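PDB 1C1L: protein (congerin I) from Conger myriaster, which binds beta-galactosides such as lactose as a homodimeric galectin whose physiological role is not yet known. Local coordinates for residues D55-M61 with E74-F80; F31-V35 with F88-L92. The contacts are given in a common frame with arbitrary orientation. Residue numbers count along the deposited sequence, not the author numbering.

Interaction 1. Residues D55-M61 with E74-F80; sequences DQNTIVM and EQRSTNF. With BGC (beta-D-glucopyranose), chain B; GAL (beta-D-galactopyranose), chain C.
An antiparallel strand pairing at the edge of the sugar-binding sheet joins 58-61 to the outermost strand 75-77, their axes 4.7 Å apart at 160°. Ile59 and Ser77 form a hydrogen-bonded pair (Ile59 N to Ser77 O 2.8 Å, Ser77 N to Ile59 O 2.9 Å), as do Met61 and Gln75 (Met61 N to Gln75 O 2.7 Å, Gln75 N to Met61 O 2.9 Å). Between them Val60 and Arg76 make a non-hydrogen-bonded pair, CA atoms 4.5 Å apart. At the corner where the chain turns, Asn57 (phi/psi 44/55) lays its CA over the face of the Phe80 ring, 3.7 Å from the centroid, a CH-pi contact. On the sugar side, extended Arg76 (chi1 m, then t, t) gives NH1 to Asp55 OD1 at 2.8 Å and NE and NH2 to Glu74 OE1, each at 2.9 Å. Glu74 OE2 accepts hydrogen bonds from BGC O3 (2.6 Å) and GAL O6 (2.8 Å). Arg49 salt-bridges Asp55 and hydrogen-bonds both sugars, in the charged network of a galectin lactose site.

Interaction 2. Residues F31-V35 with F88-L92; sequences FSVNV and FEITL
This is face-to-face packing in the beta-sandwich of the galectin fold: strand 31-35 of the sugar-binding sheet lies across the core from strand 88-92 of the other sheet. Both backbones are extended and run roughly the same way, with axes 10.4 Å apart and crossing at -28°; no hydrogen bond links them. Facing CA atoms are 8.8 Å apart for Val33 and Ile90 and 9.5 Å for Val35 and Leu92, a gap filled by apolar side chains. Phe31, Val33 and Val35 point toward Phe88, Ile90 and Leu92, while Ser32 and Asn34 point away, where Asn34 ND2 donates to Ser32 OG at 3.2 Å. Both phenylalanines take chi1 p with chi2 near -80°. The Phe31 and Phe88 rings meet obliquely, centroids 4.9 Å apart and planes at 43°; Phe31 CE2 sits over the Phe88 face, 3.8 Å from Phe88 CZ. Val20 and Ile24 of strand 18-24 pack beside these residues. Ile90 (chi1 m, chi2 t) extends CD1 to within 4.0 Å of CG2 of Val33 (chi1 t). Leu92, also m and t, brings its CD1 against both valines, 4.4 Å from Val33 CG1 and 3.9 Å from Val35 CG1.

In the fold
After strands 5-7 and 18-24 the chain lays down strand 30-35, which carries one half of interaction 2, then passes through 41-52 into 55-64. The hairpin of interaction 1 closes next, when 74-80 returns beside 55-61 after 12 intervening residues. Only then does the chain cross back to the opposite sheet, where 88-92 completes interaction 2 over a loop of 52 residues. Interaction 1 is thus nested inside interaction 2. The inner contact builds the edge of the sugar-binding sheet; the outer one joins that sheet, through 31-35, to the second sheet across the core. Their centres are 14 Å apart and they do not touch, the nearest atoms lying about 6 Å apart.

Interaction 1. Residues D55-M61 with E74-F80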
loop_
_atom_site.group_PDB
_atom_site.type_symbol
_atom_site.label_atom_id
_atom_site.label_comp_id
_atom_site.label_asym_id
_atom_site.label_seq_id
_atom_site.Cartn_x
_atom_site.Cartn_y
_atom_site.Cartn_z
ATOM N N ASP A 55 9.402 -17.864 -24.305
ATOM C CA ASP A 55 8.667 -18.046 -23.077
ATOM C C ASP A 55 7.207 -17.723 -23.281
ATOM O O ASP A 55 6.812 -16.586 -23.570
ATOM C CB ASP A 55 9.246 -17.143 -22.003
ATOM C CG ASP A 55 10.604 -17.627 -21.552
ATOM O OD1 ASP A 55 10.853 -18.835 -21.551
ATOM O OD2 ASP A 55 11.420 -16.791 -21.206
ATOM N N GLN A 56 6.420 -18.781 -23.193
ATOM C CA GLN A 56 4.984 -18.710 -23.318
ATOM C C GLN A 56 4.487 -19.268 -22.007
ATOM O O GLN A 56 4.899 -20.353 -21.608
ATOM C CB GLN A 56 4.492 -19.578 -24.470
ATOM C CG GLN A 56 4.898 -19.113 -25.857
ATOM C CD GLN A 56 4.253 -17.802 -26.262
ATOM O OE1 GLN A 56 3.080 -17.515 -25.990
ATOM N NE2 GLN A 56 5.019 -16.946 -26.912
ATOM N N ASN A 57 3.665 -18.503 -21.299
ATOM C CA ASN A 57 3.083 -18.914 -20.024
ATOM C C ASN A 57 4.042 -19.591 -19.058
ATOM O O ASN A 57 3.819 -20.664 -18.478
ATOM C CB ASN A 57 1.865 -19.795 -20.299
ATOM C CG ASN A 57 0.728 -19.025 -20.960
ATOM O OD1 ASN A 57 0.702 -17.796 -21.020
ATOM N ND2 ASN A 57 -0.308 -19.637 -21.493
ATOM N N THR A 58 5.111 -18.840 -18.827
ATOM C CA THR A 58 6.185 -19.279 -17.955
ATOM C C THR A 58 6.362 -18.270 -16.821
ATOM O O THR A 58 6.238 -17.062 -17.036
ATOM C CB THR A 58 7.521 -19.391 -18.743
ATOM O OG1 THR A 58 7.276 -20.199 -19.889
ATOM C CG2 THR A 58 8.650 -19.984 -17.904
ATOM N N ILE A 59 6.571 -18.763 -15.611
ATOM C CA ILE A 59 6.893 -17.945 -14.447
ATOM C C ILE A 59 8.402 -18.067 -14.318
ATOM O O ILE A 59 8.956 -19.178 -14.327
ATOM C CB ILE A 59 6.253 -18.489 -13.141
ATOM C CG1 ILE A 59 4.735 -18.425 -13.199
ATOM C CG2 ILE A 59 6.758 -17.649 -11.955
ATOM C CD1 ILE A 59 4.083 -19.279 -12.092
ATOM N N VAL A 60 9.068 -16.930 -14.198
ATOM C CA VAL A 60 10.498 -16.859 -14.004
ATOM C C VAL A 60 10.716 -16.109 -12.696
ATOM O O VAL A 60 10.193 -15.004 -12.512
ATOM C CB VAL A 60 11.177 -16.090 -15.155
ATOM C CG1 VAL A 60 12.667 -15.935 -14.878
ATOM C CG2 VAL A 60 10.983 -16.846 -16.466
ATOM N N MET A 61 11.505 -16.675 -11.811
ATOM C CA MET A 61 11.865 -16.071 -10.541
ATOM C C MET A 61 13.370 -15.882 -10.505
ATOM O O MET A 61 14.142 -16.754 -10.935
ATOM C CB MET A 61 11.453 -16.967 -9.394
ATOM C CG MET A 61 9.947 -17.089 -9.294
ATOM S SD MET A 61 9.477 -18.245 -7.992
ATOM C CE MET A 61 9.551 -19.739 -8.937
ATOM N N GLU A 74 17.898 -18.244 -12.679
ATOM C CA GLU A 74 16.457 -18.315 -12.787
ATOM C C GLU A 74 15.915 -19.635 -12.284
ATOM O O GLU A 74 16.552 -20.693 -12.395
ATOM C CB GLU A 74 16.011 -18.183 -14.227
ATOM C CG GLU A 74 16.426 -16.860 -14.820
ATOM C CD GLU A 74 15.932 -16.629 -16.239
ATOM O OE1 GLU A 74 15.603 -17.580 -16.939
ATOM O OE2 GLU A 74 15.877 -15.482 -16.649
ATOM N N GLN A 75 14.768 -19.549 -11.620
ATOM C CA GLN A 75 13.962 -20.704 -11.304
ATOM C C GLN A 75 12.674 -20.436 -12.075
ATOM O O GLN A 75 12.124 -19.334 -12.100
ATOM C CB GLN A 75 13.705 -20.814 -9.806
ATOM C CG GLN A 75 15.027 -21.161 -9.111
ATOM C CD GLN A 75 14.840 -21.748 -7.723
ATOM O OE1 GLN A 75 13.748 -22.202 -7.392
ATOM N NE2 GLN A 75 15.865 -21.830 -6.894
ATOM N N ARG A 76 12.247 -21.426 -12.839
ATOM C CA ARG A 76 11.099 -21.337 -13.731
ATOM C C ARG A 76 10.019 -22.314 -13.349
ATOM O O ARG A 76 10.300 -23.367 -12.761
ATOM C CB ARG A 76 11.504 -21.633 -15.160
ATOM C CG ARG A 76 12.398 -20.534 -15.691
ATOM C CD ARG A 76 13.061 -20.925 -16.985
ATOM N NE ARG A 76 13.689 -19.741 -17.544
ATOM C CZ ARG A 76 13.176 -19.157 -18.620
ATOM N NH1 ARG A 76 12.093 -19.663 -19.194
ATOM N NH2 ARG A 76 13.705 -18.035 -19.105
ATOM N N SER A 77 8.798 -21.968 -13.710
ATOM C CA SER A 77 7.675 -22.857 -13.518
ATOM C C SER A 77 6.769 -22.664 -14.713
ATOM O O SER A 77 6.642 -21.544 -15.214
ATOM C CB SER A 77 6.897 -22.501 -12.248
ATOM O OG SER A 77 5.754 -23.346 -12.088
ATOM N N THR A 78 6.113 -23.719 -15.203
ATOM C CA THR A 78 5.083 -23.522 -16.204
ATOM C C THR A 78 3.725 -23.858 -15.606
ATOM O O THR A 78 2.764 -24.195 -16.302
ATOM C CB THR A 78 5.331 -24.389 -17.442
ATOM O OG1 THR A 78 5.488 -25.740 -16.997
ATOM C CG2 THR A 78 6.462 -23.800 -18.258
ATOM N N ASN A 79 3.587 -23.836 -14.279
ATOM C CA ASN A 79 2.296 -24.072 -13.648
ATOM C C ASN A 79 1.684 -22.667 -13.604
ATOM O O ASN A 79 1.707 -21.964 -12.593
ATOM C CB ASN A 79 2.519 -24.656 -12.254
ATOM C CG ASN A 79 1.212 -25.211 -11.706
ATOM O OD1 ASN A 79 0.176 -25.119 -12.360
ATOM N ND2 ASN A 79 1.197 -25.827 -10.538
ATOM N N PHE A 80 1.235 -22.231 -14.776
ATOM C CA PHE A 80 0.822 -20.848 -14.992
ATOM C C PHE A 80 -0.691 -20.699 -14.957
ATOM O O PHE A 80 -1.384 -21.340 -15.744
ATOM C CB PHE A 80 1.396 -20.439 -16.332
ATOM C CG PHE A 80 1.396 -18.951 -16.647
ATOM C CD1 PHE A 80 0.259 -18.327 -17.172
ATOM C CD2 PHE A 80 2.580 -18.230 -16.488
ATOM C CE1 PHE A 80 0.323 -16.985 -17.550
ATOM C CE2 PHE A 80 2.634 -16.887 -16.872
ATOM C CZ PHE A 80 1.510 -16.266 -17.411
HETATM C C2 BGC B . 17.074 -15.701 -19.963
HETATM C C3 BGC B . 16.053 -14.554 -19.873
HETATM C C4 BGC B . 16.723 -13.319 -19.298
HETATM C C5 BGC B . 17.955 -12.963 -20.144
HETATM C C6 BGC B . 18.691 -11.747 -19.621
HETATM C C1 BGC B . 18.317 -15.253 -20.730
HETATM O O1 BGC B . 19.273 -16.239 -20.676
HETATM O O2 BGC B . 16.478 -16.807 -20.627
HETATM O O3 BGC B . 14.975 -14.951 -19.048
HETATM O O4 BGC B . 15.785 -12.208 -19.321
HETATM O O5 BGC B . 18.865 -14.075 -20.113
HETATM O O6 BGC B . 19.141 -11.938 -18.289
HETATM C C1 GAL C . 15.750 -11.402 -18.204
HETATM C C2 GAL C . 14.816 -10.215 -18.439
HETATM C C3 GAL C . 14.656 -9.392 -17.159
HETATM C C4 GAL C . 14.261 -10.296 -15.977
HETATM C C5 GAL C . 15.214 -11.480 -15.882
HETATM C C6 GAL C . 14.810 -12.455 -14.798
HETATM O O2 GAL C . 15.361 -9.396 -19.467
HETATM O O3 GAL C . 13.664 -8.401 -17.373
HETATM O O4 GAL C . 12.930 -10.747 -16.176
HETATM O O5 GAL C . 15.260 -12.204 -17.136
HETATM O O6 GAL C . 15.742 -13.504 -14.701
#

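Interaction 2. Residues F31-V35 with F88-L92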
loop_
_atom_site.group_PDB
_atom_site.type_symbol
_atom_site.label_atom_id
_atom_site.label_comp_id
_atom_site.label_asym_id
_atom_site.label_seq_id
_atom_site.Cartn_x
_atom_site.Cartn_y
_atom_site.Cartn_z
ATOM N N PHE A 31 4.570 -9.373 -16.806
ATOM C CA PHE A 31 4.639 -8.386 -15.739
ATOM C C PHE A 31 5.314 -9.030 -14.529
ATOM O O PHE A 31 5.261 -10.253 -14.339
ATOM C CB PHE A 31 3.234 -7.870 -15.333
ATOM C CG PHE A 31 2.439 -8.774 -14.408
ATOM C CD1 PHE A 31 1.751 -9.867 -14.934
ATOM C CD2 PHE A 31 2.451 -8.535 -13.028
ATOM C CE1 PHE A 31 1.075 -10.725 -14.072
ATOM C CE2 PHE A 31 1.771 -9.402 -12.180
ATOM C CZ PHE A 31 1.086 -10.497 -12.696
ATOM N N SER A 32 5.978 -8.224 -13.707
ATOM C CA SER A 32 6.619 -8.734 -12.518
ATOM C C SER A 32 6.259 -8.003 -11.239
ATOM O O SER A 32 5.902 -6.826 -11.232
ATOM C CB SER A 32 8.124 -8.686 -12.687
ATOM O OG SER A 32 8.565 -7.388 -13.077
ATOM N N VAL A 33 6.368 -8.780 -10.176
ATOM C CA VAL A 33 6.251 -8.271 -8.817
ATOM C C VAL A 33 7.690 -8.299 -8.332
ATOM O O VAL A 33 8.390 -9.316 -8.442
ATOM C CB VAL A 33 5.407 -9.194 -7.919
ATOM C CG1 VAL A 33 5.391 -8.657 -6.501
ATOM C CG2 VAL A 33 3.985 -9.276 -8.464
ATOM N N ASN A 34 8.144 -7.159 -7.817
ATOM C CA ASN A 34 9.513 -7.000 -7.368
ATOM C C ASN A 34 9.564 -6.528 -5.924
ATOM O O ASN A 34 8.956 -5.504 -5.617
ATOM C CB ASN A 34 10.226 -5.957 -8.217
ATOM C CG ASN A 34 10.105 -6.281 -9.689
ATOM O OD1 ASN A 34 10.848 -7.101 -10.232
ATOM N ND2 ASN A 34 9.123 -5.711 -10.378
ATOM N N VAL A 35 10.226 -7.263 -5.027
ATOM C CA VAL A 35 10.439 -6.808 -3.654
ATOM C C VAL A 35 11.923 -6.857 -3.323
ATOM O O VAL A 35 12.680 -7.762 -3.730
ATOM C CB VAL A 35 9.704 -7.662 -2.557
ATOM C CG1 VAL A 35 8.223 -7.357 -2.633
ATOM C CG2 VAL A 35 9.941 -9.155 -2.725
ATOM N N PHE A 88 -5.694 -10.124 -10.398
ATOM C CA PHE A 88 -4.856 -11.140 -9.785
ATOM C C PHE A 88 -4.554 -10.692 -8.358
ATOM O O PHE A 88 -4.633 -9.501 -8.033
ATOM C CB PHE A 88 -3.507 -11.310 -10.542
ATOM C CG PHE A 88 -2.573 -10.111 -10.432
ATOM C CD1 PHE A 88 -2.726 -9.035 -11.310
ATOM C CD2 PHE A 88 -1.611 -10.051 -9.408
ATOM C CE1 PHE A 88 -1.931 -7.901 -11.158
ATOM C CE2 PHE A 88 -0.825 -8.914 -9.261
ATOM C CZ PHE A 88 -0.986 -7.835 -10.134
ATOM N N GLU A 89 -4.187 -11.657 -7.524
ATOM C CA GLU A 89 -3.648 -11.404 -6.196
ATOM C C GLU A 89 -2.545 -12.418 -5.975
ATOM O O GLU A 89 -2.700 -13.610 -6.315
ATOM C CB GLU A 89 -4.608 -11.635 -5.056
ATOM C CG GLU A 89 -5.511 -10.449 -4.850
ATOM C CD GLU A 89 -6.581 -10.588 -3.778
ATOM O OE1 GLU A 89 -6.577 -11.553 -3.013
ATOM O OE2 GLU A 89 -7.434 -9.715 -3.702
ATOM N N ILE A 90 -1.432 -11.949 -5.448
ATOM C CA ILE A 90 -0.322 -12.805 -5.090
ATOM C C ILE A 90 0.074 -12.422 -3.666
ATOM O O ILE A 90 0.264 -11.239 -3.363
ATOM C CB ILE A 90 0.851 -12.587 -6.083
ATOM C CG1 ILE A 90 0.453 -12.964 -7.506
ATOM C CG2 ILE A 90 2.023 -13.441 -5.610
ATOM C CD1 ILE A 90 1.465 -12.414 -8.528
ATOM N N THR A 91 0.188 -13.398 -2.779
ATOM C CA THR A 91 0.626 -13.174 -1.411
ATOM C C THR A 91 2.029 -13.727 -1.227
ATOM O O THR A 91 2.341 -14.873 -1.575
ATOM C CB THR A 91 -0.302 -13.866 -0.408
ATOM O OG1 THR A 91 -1.592 -13.331 -0.642
ATOM C CG2 THR A 91 0.138 -13.672 1.051
ATOM N N LEU A 92 2.861 -12.909 -0.609
ATOM C CA LEU A 92 4.239 -13.240 -0.347
ATOM C C LEU A 92 4.492 -13.208 1.151
ATOM O O LEU A 92 3.996 -12.333 1.869
ATOM C CB LEU A 92 5.182 -12.230 -0.974
ATOM C CG LEU A 92 5.075 -11.763 -2.416
ATOM C CD1 LEU A 92 6.104 -10.684 -2.698
ATOM C CD2 LEU A 92 5.359 -12.933 -3.333
#